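Local coordinates for outer membrane porin protein 32 (Delftia acidovorans, PDB 2FGQ), which forms trimeric, anion-selective channels across the outer membrane, and binds malate inside its pore, at residues G8-V14 with V326-F332; S32-T36 with A109-G113; A123-D129 with Q192-G198; G153-D157 with G169-G173. One frame throughout, in Å; residues are numbered along the deposited sequence.

Interaction 1 (G8-V14 with V326-F332); sequences GIVDTNV and VGIRHAF. With SO4 (sulfate ion), chain F.
Val-10 and His-330 exchange two backbone hydrogen bonds, Val-10 N to His-330 O and His-330 N to Val-10 O, each 2.9 Å long. Gly-8 with Phe-332, Thr-12 with Ile-328 and Val-14 with Val-326 repeat the exchange, and the eight bonds join strand 4-17 to strand 320-331 and the terminal Phe-332, the first and last strands of the sixteen: this is the seam that closes the porin barrel. At its end sits the C-terminal phenylalanine characteristic of outer membrane proteins. With CG between the backbone N and the carbonyl carbon (chi1 58°), the Phe-332 ring swings across the seam onto Gly-8. Gly-8 CA lies over one ring face in a CH-pi contact, 3.7 Å from the centroid, while Val-10 CG2 stands at the ring edge and Phe-55 of the second subunit stacks with the ring. On the face bearing Ile-9, Asp-11 and Arg-329, Ile-9 CG2 runs alongside Arg-329 CG at 3.8 Å. Asp-11 passes across the base of Arg-329, its carboxylate plane 78° from the guanidinium; Asp-11 OD2 stays 4.9 Å from Arg-329 NE, and the carboxylate bonds instead to Tyr-289 OH and the backbone nitrogens of Gly-33, Ala-34 and Ser-35. The bent Arg-329 chain turns a guanidinium edge to a sulfate, probably from the crystallisation liquor, with NH2 2.9 Å from sulfate O4 and NH1 3.3 Å from sulfate O1; NH2 also bonds to Ser-35 OG, and Lys-256 to the anion. Asp-11 is thus committed to backbone N-H groups and a tyrosine, which may leave Arg-329 able to attract anions.

Interaction 2 (S32-T36 with A109-G113); sequences SGAST and ATGIG. With MLT (D-malate), chain H.
Thr-110 carries the tight half of the contact, its OG1 donating to Ser-32 O over only 2.6 Å. A first torsion of -168° sets the hydroxyl opposite its own backbone N and aims it at that carbonyl, from 18° off the carbonyl plane. The Thr-110 methyl, CG2, packs under the turn of the other segment, 3.7 Å from Ala-34 O and 3.8 Å from Ser-35 CA. Beside it, backbone lies on backbone: Gly-111 CA makes a CH...O contact of 3.6 Å with Gly-33 O. Residues 109-113 belong to the long loop that, as in other porins, folds into the barrel and narrows the channel, and here the loop rests against an irregular turn in wall strand 26-48. Toward the channel the packing gives way to water and ligand. The Thr-36 and Thr-110 side chains pass at a slant, OG1 to OG1 3.5 Å, and one water donates to both, 2.9 Å from Thr-36 OG1. The Thr-36 hydroxyl in turn donates to malate O1 at 2.8 Å. Ala-109 CB offers the ligand a methyl, 3.8 Å from malate C3, and Arg-75, Thr-102 and Arg-133 also hydrogen-bond to it.

Interaction 3 (A123-D129 with Q192-G198); sequences AGQGADD and QKTAVGG
A second anchor of the porin's constriction loop sits at the end of wall strand 183-196. Midway along the contact, Thr-194 OG1 donates to Asp-129 OD2 across a very short 2.5 Å, the two side chains meeting from opposite directions. Gly-126 N also reaches that oxygen, at 3.0 Å and from above the carboxylate plane, so OD2 links the strand to the loop's own turn. To one side, Gln-192 stretches out fully beyond CG (chi2 179°) and sends NE2 to Asp-128 O at 3.0 Å; the oxygen lies in the amide plane, but NE2 stands above the plane of the carbonyl. A water joins Gln-192 NE2 to Asp-129 OD1 and Lys-193 O. To the other side, Gln-125 is held twice: Gln-125 N gives a backbone bond to Ala-195 O, 2.9 Å long, and Gln-125 OE1 accepts from Gly-198 N at 2.8 Å, reaching the turn after the strand. The Asp-128 carboxylate points elsewhere, into a salt bridge with Arg-92. The Asp-129 carboxylate takes donors from the wall (Thr-194 OG1), from its own loop (Gly-126 N) and from water, which would probably favour its ionised form and restrict its rotation.

Interaction 4 (G153-D157 with G169-G173); sequences GYAFD and GRYIG
Ala-155 and Tyr-171 form a hydrogen-bonded antiparallel pair where barrel strands 148-155 and 171-179 run into the loop that connects them, a hairpin of the porin wall. Backbone bonding comes first: Ala-155 N to Tyr-171 O spans 2.9 Å, Tyr-171 N returns to Ala-155 O, and Gly-153 and Gly-173 exchange a second pair of bonds. Between these lies the non-hydrogen-bonded pair Tyr-154 and Ile-172.

Apolar contacts divide between the two faces of the sheet. On one face Ala-155 CB meets Tyr-171 CB at 3.8 Å, and the Tyr-171 ring turns its edge to the backbone of Gly-153; its hydroxyl goes on to Thr-97, in the helix of the constricting loop, marking this face as the inner one. On the other, Ile-172 CD1 sits at the edge of the Tyr-154 ring, 3.9 Å from CD1 of the tyrosine, and two residues beyond Tyr-154, Phe-156 packs on Gly-28 of the third subunit.

Charge takes over past the strand ends. Arg-170 lies alongside Asp-157 in a salt bridge, both Arg-170 NE (2.9 Å) and Arg-170 NH2 (3.2 Å) bonding to the one oxygen Asp-157 OD2, side-on in the guanidinium plane but from above one face of the carboxylate. With chi1 at 51°, CG of Asp-157 sits between backbone N and carbonyl carbon, beside the arginine. The Tyr-154 ring is turned 24° from the guanidinium, Tyr-154 OH 3.6 Å from Arg-170 NE. Asp-157 OD1 accepts from Lys-159 N and from a water 2.6 Å away, which is itself a weak 3.4 Å acceptor for Arg-170 NH2.

Interactions 1 and 4 are strand-to-strand contacts of the barrel wall, interaction 1 joining the chain's two terminal strands and interaction 4 two consecutive ones; interactions 2 and 3 fasten the constricting loop to that wall, with centres about 25 Å apart. Interaction 2 is the most buried and closest to the chain's centre, and relies on hydroxyls, water and ligand; the others are partly buried. It abuts interaction 1, where Asp-11 binds the turn 32-36 and Arg-329 meets Ser-35. Interactions 3 and 4 meet through neighbouring strands 183-196 and 171-179, Lys-193 pairing by backbone with Gly-169 and Arg-170, but the former mixes side-chain, backbone and water-mediated bonds, while the latter pairs regularly and ends in a salt bridge.

Interaction 1 (G8-V14 with V326-F332)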
loop_
_atom_site.group_PDB
_atom_site.type_symbol
_atom_site.label_atom_id
_atom_site.label_comp_id
_atom_site.label_asym_id
_atom_site.label_seq_id
_atom_site.Cartn_x
_atom_site.Cartn_y
_atom_site.Cartn_z
ATOM N N GLY A 8 6.762 14.733 1.879
ATOM C CA GLY A 8 6.040 14.118 2.956
ATOM C C GLY A 8 6.221 14.827 4.260
ATOM O O GLY A 8 6.920 15.842 4.374
ATOM N N ILE A 9 5.522 14.276 5.242
ATOM C CA ILE A 9 5.576 14.721 6.628
ATOM C C ILE A 9 5.448 13.507 7.518
ATOM O O ILE A 9 4.541 12.715 7.360
ATOM C CB ILE A 9 4.441 15.741 7.012
ATOM C CG1 ILE A 9 4.412 16.936 6.068
ATOM C CG2 ILE A 9 4.596 16.165 8.456
ATOM C CD1 ILE A 9 3.314 17.939 6.352
ATOM N N VAL A 10 6.342 13.390 8.496
ATOM C CA VAL A 10 6.134 12.442 9.586
ATOM C C VAL A 10 5.940 13.275 10.869
ATOM O O VAL A 10 6.847 13.988 11.306
ATOM C CB VAL A 10 7.270 11.420 9.763
ATOM C CG1 VAL A 10 6.886 10.448 10.842
ATOM C CG2 VAL A 10 7.541 10.694 8.478
ATOM N N ASP A 11 4.754 13.172 11.422
ATOM C CA ASP A 11 4.352 13.890 12.633
ATOM C C ASP A 11 3.874 12.807 13.601
ATOM O O ASP A 11 2.871 12.123 13.351
ATOM C CB ASP A 11 3.255 14.899 12.304
ATOM C CG ASP A 11 2.717 15.608 13.507
ATOM O OD1 ASP A 11 2.592 14.974 14.594
ATOM O OD2 ASP A 11 2.342 16.801 13.413
ATOM N N THR A 12 4.653 12.615 14.670
ATOM C CA THR A 12 4.390 11.583 15.665
ATOM C C THR A 12 4.500 12.204 17.041
ATOM O O THR A 12 5.332 13.085 17.273
ATOM C CB THR A 12 5.354 10.404 15.447
ATOM O OG1 THR A 12 5.118 9.875 14.149
ATOM C CG2 THR A 12 5.092 9.239 16.373
ATOM N N ASN A 13 3.641 11.734 17.937
ATOM C CA ASN A 13 3.492 12.370 19.245
ATOM C C ASN A 13 3.283 11.344 20.355
ATOM O O ASN A 13 3.003 10.181 20.124
ATOM C CB ASN A 13 2.338 13.422 19.259
ATOM C CG ASN A 13 1.006 12.841 18.761
ATOM O OD1 ASN A 13 0.498 11.851 19.327
ATOM N ND2 ASN A 13 0.417 13.456 17.719
ATOM N N VAL A 14 3.408 11.820 21.581
ATOM C CA VAL A 14 2.797 11.177 22.723
ATOM C C VAL A 14 1.508 11.948 23.033
ATOM O O VAL A 14 1.457 13.163 22.920
ATOM C CB VAL A 14 3.757 11.119 23.935
ATOM C CG1 VAL A 14 3.060 10.611 25.141
ATOM C CG2 VAL A 14 4.950 10.230 23.613
ATOM N N VAL A 326 2.071 16.001 22.619
ATOM C CA VAL A 326 3.379 16.627 22.480
ATOM C C VAL A 326 4.145 15.783 21.459
ATOM O O VAL A 326 4.230 14.586 21.611
ATOM C CB VAL A 326 4.131 16.637 23.821
ATOM C CG1 VAL A 326 5.558 17.118 23.664
ATOM C CG2 VAL A 326 3.405 17.538 24.844
ATOM N N GLY A 327 4.730 16.431 20.476
ATOM C CA GLY A 327 5.284 15.700 19.345
ATOM C C GLY A 327 6.286 16.471 18.519
ATOM O O GLY A 327 6.707 17.575 18.853
ATOM N N ILE A 328 6.690 15.825 17.430
ATOM C CA ILE A 328 7.626 16.370 16.473
ATOM C C ILE A 328 6.980 16.221 15.110
ATOM O O ILE A 328 6.359 15.193 14.795
ATOM C CB ILE A 328 9.003 15.637 16.547
ATOM C CG1 ILE A 328 9.998 16.199 15.515
ATOM C CG2 ILE A 328 8.906 14.146 16.367
ATOM C CD1 ILE A 328 11.440 15.783 15.740
ATOM N N ARG A 329 7.159 17.255 14.298
ATOM C CA ARG A 329 6.731 17.208 12.908
ATOM C C ARG A 329 7.959 17.432 12.040
ATOM O O ARG A 329 8.659 18.433 12.188
ATOM C CB ARG A 329 5.710 18.322 12.692
ATOM C CG ARG A 329 5.385 18.561 11.252
ATOM C CD ARG A 329 5.773 20.013 10.931
ATOM N NE ARG A 329 4.554 20.589 11.154
ATOM C CZ ARG A 329 4.152 21.845 11.477
ATOM N NH1 ARG A 329 4.898 22.954 11.724
ATOM N NH2 ARG A 329 2.846 21.971 11.534
ATOM N N HIS A 330 8.212 16.520 11.114
ATOM C CA HIS A 330 9.353 16.612 10.223
ATOM C C HIS A 330 8.851 16.501 8.785
ATOM O O HIS A 330 8.340 15.452 8.367
ATOM C CB HIS A 330 10.379 15.536 10.479
ATOM C CG HIS A 330 11.567 15.679 9.607
ATOM N ND1 HIS A 330 11.893 14.795 8.597
ATOM C CD2 HIS A 330 12.487 16.664 9.556
ATOM C CE1 HIS A 330 12.985 15.239 7.981
ATOM N NE2 HIS A 330 13.378 16.351 8.563
ATOM N N ALA A 331 9.038 17.572 8.044
ATOM C CA ALA A 331 8.666 17.628 6.620
ATOM C C ALA A 331 9.878 17.323 5.771
ATOM O O ALA A 331 11.003 17.647 6.148
ATOM C CB ALA A 331 8.139 19.011 6.264
ATOM N N PHE A 332 9.637 16.724 4.602
ATOM C CA PHE A 332 10.705 16.459 3.656
ATOM C C PHE A 332 10.215 16.638 2.228
ATOM O O PHE A 332 9.004 16.728 1.967
ATOM C CB PHE A 332 11.307 15.077 3.880
ATOM C CG PHE A 332 10.326 13.939 3.777
ATOM C CD1 PHE A 332 10.112 13.284 2.562
ATOM C CD2 PHE A 332 9.636 13.487 4.878
ATOM C CE1 PHE A 332 9.222 12.231 2.463
ATOM C CE2 PHE A 332 8.732 12.437 4.766
ATOM C CZ PHE A 332 8.536 11.814 3.526
ATOM O OXT PHE A 332 11.089 16.735 1.345
HETATM S S SO4 F . 1.715 25.606 11.964
HETATM O O1 SO4 F . 3.165 25.690 12.185
HETATM O O2 SO4 F . 1.017 26.531 12.871
HETATM O O3 SO4 F . 1.427 26.020 10.584
HETATM O O4 SO4 F . 1.238 24.235 12.176
#

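Interaction 2 (S32-T36 with A109-G113)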
loop_
_atom_site.group_PDB
_atom_site.type_symbol
_atom_site.label_atom_id
_atom_site.label_comp_id
_atom_site.label_asym_id
_atom_site.label_seq_id
_atom_site.Cartn_x
_atom_site.Cartn_y
_atom_site.Cartn_z
ATOM N N SER A 32 0.191 12.952 13.896
ATOM C CA SER A 32 -0.507 13.980 13.154
ATOM C C SER A 32 -1.168 15.017 14.068
ATOM O O SER A 32 -2.320 15.419 13.867
ATOM C CB SER A 32 -1.476 13.304 12.184
ATOM O OG SER A 32 -0.769 12.555 11.215
ATOM N N GLY A 33 -0.399 15.508 15.041
ATOM C CA GLY A 33 -0.891 16.504 15.979
ATOM C C GLY A 33 -0.811 17.929 15.484
ATOM O O GLY A 33 -1.624 18.750 15.896
ATOM N N ALA A 34 0.187 18.236 14.657
ATOM C CA ALA A 34 0.415 19.585 14.108
ATOM C C ALA A 34 0.093 19.642 12.598
ATOM O O ALA A 34 -0.513 20.585 12.123
ATOM C CB ALA A 34 1.832 20.047 14.376
ATOM N N SER A 35 0.490 18.627 11.842
ATOM C CA SER A 35 0.089 18.463 10.432
ATOM C C SER A 35 -0.174 17.009 10.187
ATOM O O SER A 35 0.471 16.153 10.791
ATOM C CB SER A 35 1.194 18.915 9.492
ATOM O OG SER A 35 1.510 20.285 9.638
ATOM N N THR A 36 -1.076 16.704 9.279
ATOM C CA THR A 36 -1.287 15.307 8.945
ATOM C C THR A 36 -0.063 14.701 8.277
ATOM O O THR A 36 0.460 15.227 7.309
ATOM C CB THR A 36 -2.534 15.131 8.083
ATOM O OG1 THR A 36 -3.669 15.724 8.747
ATOM C CG2 THR A 36 -2.838 13.650 7.852
ATOM N N ALA A 109 -7.232 21.377 10.972
ATOM C CA ALA A 109 -8.120 20.253 10.841
ATOM C C ALA A 109 -7.407 18.971 11.261
ATOM O O ALA A 109 -7.765 17.904 10.803
ATOM C CB ALA A 109 -8.668 20.121 9.384
ATOM N N THR A 110 -6.449 19.067 12.175
ATOM C CA THR A 110 -5.810 17.845 12.703
ATOM C C THR A 110 -5.439 18.033 14.163
ATOM O O THR A 110 -5.508 19.145 14.680
ATOM C CB THR A 110 -4.566 17.415 11.847
ATOM O OG1 THR A 110 -4.137 16.092 12.203
ATOM C CG2 THR A 110 -3.367 18.254 12.110
ATOM N N GLY A 111 -5.090 16.932 14.823
ATOM C CA GLY A 111 -4.722 16.969 16.223
ATOM C C GLY A 111 -5.941 16.949 17.125
ATOM O O GLY A 111 -7.078 16.770 16.665
ATOM N N ILE A 112 -5.735 17.129 18.429
ATOM C CA ILE A 112 -6.901 17.342 19.372
ATOM C C ILE A 112 -7.550 18.757 19.275
ATOM O O ILE A 112 -8.669 19.058 19.734
ATOM C CB ILE A 112 -6.461 17.083 20.852
ATOM C CG1 ILE A 112 -5.271 17.954 21.258
ATOM C CG2 ILE A 112 -6.177 15.649 21.086
ATOM C CD1 ILE A 112 -5.031 17.920 22.754
ATOM N N GLY A 113 -6.842 19.705 18.774
ATOM C CA GLY A 113 -7.350 21.060 18.813
ATOM C C GLY A 113 -8.372 21.516 17.801
ATOM O O GLY A 113 -8.862 22.607 17.980
HETATM C C1 MLT H . -6.056 17.106 5.686
HETATM O O1 MLT H . -5.172 16.950 6.681
HETATM O O2 MLT H . -5.738 17.701 4.574
HETATM C C2 MLT H . -7.476 16.685 5.777
HETATM O O3 MLT H . -7.589 15.471 6.474
HETATM C C3 MLT H . -8.276 17.831 6.379
HETATM C C4 MLT H . -7.848 19.083 5.641
HETATM O O4 MLT H . -6.616 19.306 5.247
HETATM O O5 MLT H . -8.685 19.997 5.348
HETATM O O HOH W 1 -5.089 14.209 10.777
#

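Interaction 3 (A123-D129 with Q192-G198)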
loop_
_atom_site.group_PDB
_atom_site.type_symbol
_atom_site.label_atom_id
_atom_site.label_comp_id
_atom_site.label_asym_id
_atom_site.label_seq_id
_atom_site.Cartn_x
_atom_site.Cartn_y
_atom_site.Cartn_z
ATOM N N ALA A 123 -24.174 9.956 11.633
ATOM C CA ALA A 123 -23.829 8.569 11.269
ATOM C C ALA A 123 -24.351 8.174 9.880
ATOM O O ALA A 123 -24.861 7.057 9.633
ATOM C CB ALA A 123 -24.296 7.556 12.363
ATOM N N GLY A 124 -24.170 9.089 8.933
ATOM C CA GLY A 124 -24.372 8.761 7.534
ATOM C C GLY A 124 -23.523 7.576 7.103
ATOM O O GLY A 124 -22.434 7.320 7.635
ATOM N N GLN A 125 -24.039 6.862 6.122
ATOM C CA GLN A 125 -23.460 5.603 5.653
ATOM C C GLN A 125 -22.557 5.711 4.411
ATOM O O GLN A 125 -22.057 4.680 3.888
ATOM C CB GLN A 125 -24.618 4.629 5.389
ATOM C CG GLN A 125 -25.388 4.273 6.631
ATOM C CD GLN A 125 -26.670 3.540 6.328
ATOM O OE1 GLN A 125 -27.625 4.153 5.848
ATOM N NE2 GLN A 125 -26.674 2.235 6.541
ATOM N N GLY A 126 -22.354 6.934 3.935
ATOM C CA GLY A 126 -21.473 7.211 2.803
ATOM C C GLY A 126 -20.003 7.098 3.192
ATOM O O GLY A 126 -19.675 7.078 4.358
ATOM N N ALA A 127 -19.136 7.080 2.198
ATOM C CA ALA A 127 -17.686 6.940 2.427
ATOM C C ALA A 127 -17.096 8.201 3.047
ATOM O O ALA A 127 -16.123 8.123 3.815
ATOM C CB ALA A 127 -16.997 6.650 1.104
ATOM N N ASP A 128 -17.698 9.360 2.753
ATOM C CA ASP A 128 -17.105 10.641 3.135
ATOM C C ASP A 128 -18.168 11.601 3.677
ATOM O O ASP A 128 -18.278 12.760 3.267
ATOM C CB ASP A 128 -16.360 11.262 1.957
ATOM C CG ASP A 128 -15.161 10.441 1.535
ATOM O OD1 ASP A 128 -14.129 10.427 2.307
ATOM O OD2 ASP A 128 -15.190 9.744 0.491
ATOM N N ASP A 129 -18.912 11.103 4.658
ATOM C CA ASP A 129 -19.969 11.921 5.286
ATOM C C ASP A 129 -19.453 12.883 6.321
ATOM O O ASP A 129 -20.248 13.533 7.015
ATOM C CB ASP A 129 -21.069 11.022 5.829
ATOM C CG ASP A 129 -22.096 10.676 4.782
ATOM O OD1 ASP A 129 -22.219 11.421 3.764
ATOM O OD2 ASP A 129 -22.844 9.682 4.920
ATOM N N GLN A 192 -24.330 16.734 -0.312
ATOM C CA GLN A 192 -23.991 15.337 -0.611
ATOM C C GLN A 192 -25.234 14.479 -0.499
ATOM O O GLN A 192 -26.145 14.777 0.268
ATOM C CB GLN A 192 -22.887 14.783 0.310
ATOM C CG GLN A 192 -21.621 15.405 0.096
ATOM C CD GLN A 192 -20.471 14.906 0.999
ATOM O OE1 GLN A 192 -19.515 15.646 1.194
ATOM N NE2 GLN A 192 -20.529 13.647 1.477
ATOM N N LYS A 193 -25.271 13.419 -1.295
ATOM C CA LYS A 193 -26.300 12.399 -1.144
ATOM C C LYS A 193 -25.755 11.284 -0.245
ATOM O O LYS A 193 -24.650 10.802 -0.436
ATOM C CB LYS A 193 -26.702 11.837 -2.499
ATOM C CG LYS A 193 -27.353 12.833 -3.436
ATOM C CD LYS A 193 -28.727 13.229 -2.964
ATOM C CE LYS A 193 -29.421 14.241 -3.853
ATOM N NZ LYS A 193 -30.867 14.393 -3.392
ATOM N N THR A 194 -26.575 10.827 0.679
ATOM C CA THR A 194 -26.211 9.746 1.553
ATOM C C THR A 194 -27.400 8.937 2.013
ATOM O O THR A 194 -28.491 9.037 1.451
ATOM C CB THR A 194 -25.353 10.285 2.678
ATOM O OG1 THR A 194 -24.719 9.184 3.378
ATOM C CG2 THR A 194 -26.106 11.139 3.698
ATOM N N ALA A 195 -27.176 8.120 3.029
ATOM C CA ALA A 195 -28.245 7.396 3.709
ATOM C C ALA A 195 -27.963 7.398 5.189
ATOM O O ALA A 195 -26.803 7.380 5.592
ATOM C CB ALA A 195 -28.390 5.947 3.161
ATOM N N VAL A 196 -29.019 7.370 5.991
ATOM C CA VAL A 196 -28.899 7.205 7.436
ATOM C C VAL A 196 -29.872 6.118 7.800
ATOM O O VAL A 196 -31.065 6.188 7.448
ATOM C CB VAL A 196 -29.293 8.496 8.153
ATOM C CG1 VAL A 196 -29.263 8.223 9.661
ATOM C CG2 VAL A 196 -28.361 9.645 7.761
ATOM N N GLY A 197 -29.377 5.073 8.452
ATOM C CA GLY A 197 -30.215 3.922 8.733
ATOM C C GLY A 197 -30.884 3.274 7.534
ATOM O O GLY A 197 -31.968 2.708 7.673
ATOM N N GLY A 198 -30.252 3.335 6.361
ATOM C CA GLY A 198 -30.790 2.808 5.139
ATOM C C GLY A 198 -31.809 3.675 4.418
ATOM O O GLY A 198 -32.370 3.258 3.421
HETATM O O HOH W 2 -26.823 5.229 9.869
HETATM O O HOH W 3 -22.280 11.262 1.138
#

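Interaction 4 (G153-D157 with G169-G173)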
loop_
_atom_site.group_PDB
_atom_site.type_symbol
_atom_site.label_atom_id
_atom_site.label_comp_id
_atom_site.label_asym_id
_atom_site.label_seq_id
_atom_site.Cartn_x
_atom_site.Cartn_y
_atom_site.Cartn_z
ATOM N N GLY A 153 -17.063 21.937 -7.450
ATOM C CA GLY A 153 -16.825 20.510 -7.592
ATOM C C GLY A 153 -18.100 19.732 -7.781
ATOM O O GLY A 153 -19.165 20.113 -7.289
ATOM N N TYR A 154 -17.968 18.634 -8.511
ATOM C CA TYR A 154 -19.014 17.654 -8.733
ATOM C C TYR A 154 -18.366 16.276 -8.564
ATOM O O TYR A 154 -17.388 16.011 -9.191
ATOM C CB TYR A 154 -19.633 17.746 -10.149
ATOM C CG TYR A 154 -20.806 16.821 -10.273
ATOM C CD1 TYR A 154 -22.078 17.242 -9.888
ATOM C CD2 TYR A 154 -20.652 15.504 -10.706
ATOM C CE1 TYR A 154 -23.178 16.377 -9.958
ATOM C CE2 TYR A 154 -21.737 14.644 -10.781
ATOM C CZ TYR A 154 -22.998 15.086 -10.398
ATOM O OH TYR A 154 -24.092 14.232 -10.462
ATOM N N ALA A 155 -18.945 15.449 -7.727
ATOM C CA ALA A 155 -18.493 14.059 -7.601
ATOM C C ALA A 155 -19.645 13.172 -7.977
ATOM O O ALA A 155 -20.737 13.292 -7.453
ATOM C CB ALA A 155 -17.989 13.689 -6.203
ATOM N N PHE A 156 -19.363 12.231 -8.861
ATOM C CA PHE A 156 -20.331 11.273 -9.321
ATOM C C PHE A 156 -20.642 10.191 -8.273
ATOM O O PHE A 156 -19.756 9.614 -7.660
ATOM C CB PHE A 156 -19.803 10.563 -10.571
ATOM C CG PHE A 156 -19.534 11.469 -11.738
ATOM C CD1 PHE A 156 -18.301 12.037 -11.922
ATOM C CD2 PHE A 156 -20.513 11.709 -12.679
ATOM C CE1 PHE A 156 -18.053 12.854 -13.009
ATOM C CE2 PHE A 156 -20.276 12.551 -13.782
ATOM C CZ PHE A 156 -19.055 13.128 -13.942
ATOM N N ASP A 157 -21.910 9.876 -8.127
ATOM C CA ASP A 157 -22.355 8.794 -7.275
ATOM C C ASP A 157 -22.173 7.421 -7.871
ATOM O O ASP A 157 -21.968 6.459 -7.131
ATOM C CB ASP A 157 -23.821 8.973 -6.892
ATOM C CG ASP A 157 -24.694 9.211 -8.069
ATOM O OD1 ASP A 157 -25.305 8.247 -8.630
ATOM O OD2 ASP A 157 -24.793 10.355 -8.557
ATOM N N GLY A 169 -22.906 9.256 -2.245
ATOM C CA GLY A 169 -21.595 9.778 -2.551
ATOM C C GLY A 169 -21.563 10.949 -3.501
ATOM O O GLY A 169 -20.524 11.581 -3.683
ATOM N N ARG A 170 -22.686 11.276 -4.119
ATOM C CA ARG A 170 -22.734 12.458 -4.957
ATOM C C ARG A 170 -22.361 13.682 -4.126
ATOM O O ARG A 170 -22.788 13.809 -2.994
ATOM C CB ARG A 170 -24.120 12.628 -5.572
ATOM C CG ARG A 170 -24.191 13.725 -6.613
ATOM C CD ARG A 170 -25.556 14.022 -7.093
ATOM N NE ARG A 170 -26.088 12.888 -7.804
ATOM C CZ ARG A 170 -27.365 12.731 -8.135
ATOM N NH1 ARG A 170 -28.271 13.635 -7.765
ATOM N NH2 ARG A 170 -27.725 11.660 -8.847
ATOM N N TYR A 171 -21.583 14.565 -4.727
ATOM C CA TYR A 171 -21.233 15.878 -4.163
ATOM C C TYR A 171 -21.468 16.927 -5.198
ATOM O O TYR A 171 -21.070 16.775 -6.342
ATOM C CB TYR A 171 -19.758 15.946 -3.738
ATOM C CG TYR A 171 -19.253 17.300 -3.314
ATOM C CD1 TYR A 171 -18.722 18.188 -4.251
ATOM C CD2 TYR A 171 -19.292 17.697 -1.996
ATOM C CE1 TYR A 171 -18.261 19.448 -3.892
ATOM C CE2 TYR A 171 -18.853 18.985 -1.610
ATOM C CZ TYR A 171 -18.342 19.854 -2.583
ATOM O OH TYR A 171 -17.830 21.078 -2.228
ATOM N N ILE A 172 -22.107 18.010 -4.784
ATOM C CA ILE A 172 -22.167 19.223 -5.610
ATOM C C ILE A 172 -21.907 20.396 -4.673
ATOM O O ILE A 172 -22.557 20.510 -3.645
ATOM C CB ILE A 172 -23.518 19.390 -6.294
ATOM C CG1 ILE A 172 -23.555 20.653 -7.158
ATOM C CG2 ILE A 172 -24.610 19.464 -5.314
ATOM C CD1 ILE A 172 -22.546 20.702 -8.133
ATOM N N GLY A 173 -20.950 21.238 -4.979
ATOM C CA GLY A 173 -20.645 22.284 -4.027
ATOM C C GLY A 173 -19.590 23.218 -4.540
ATOM O O GLY A 173 -18.981 23.003 -5.569
HETATM O O HOH W 4 -27.364 8.590 -10.260
#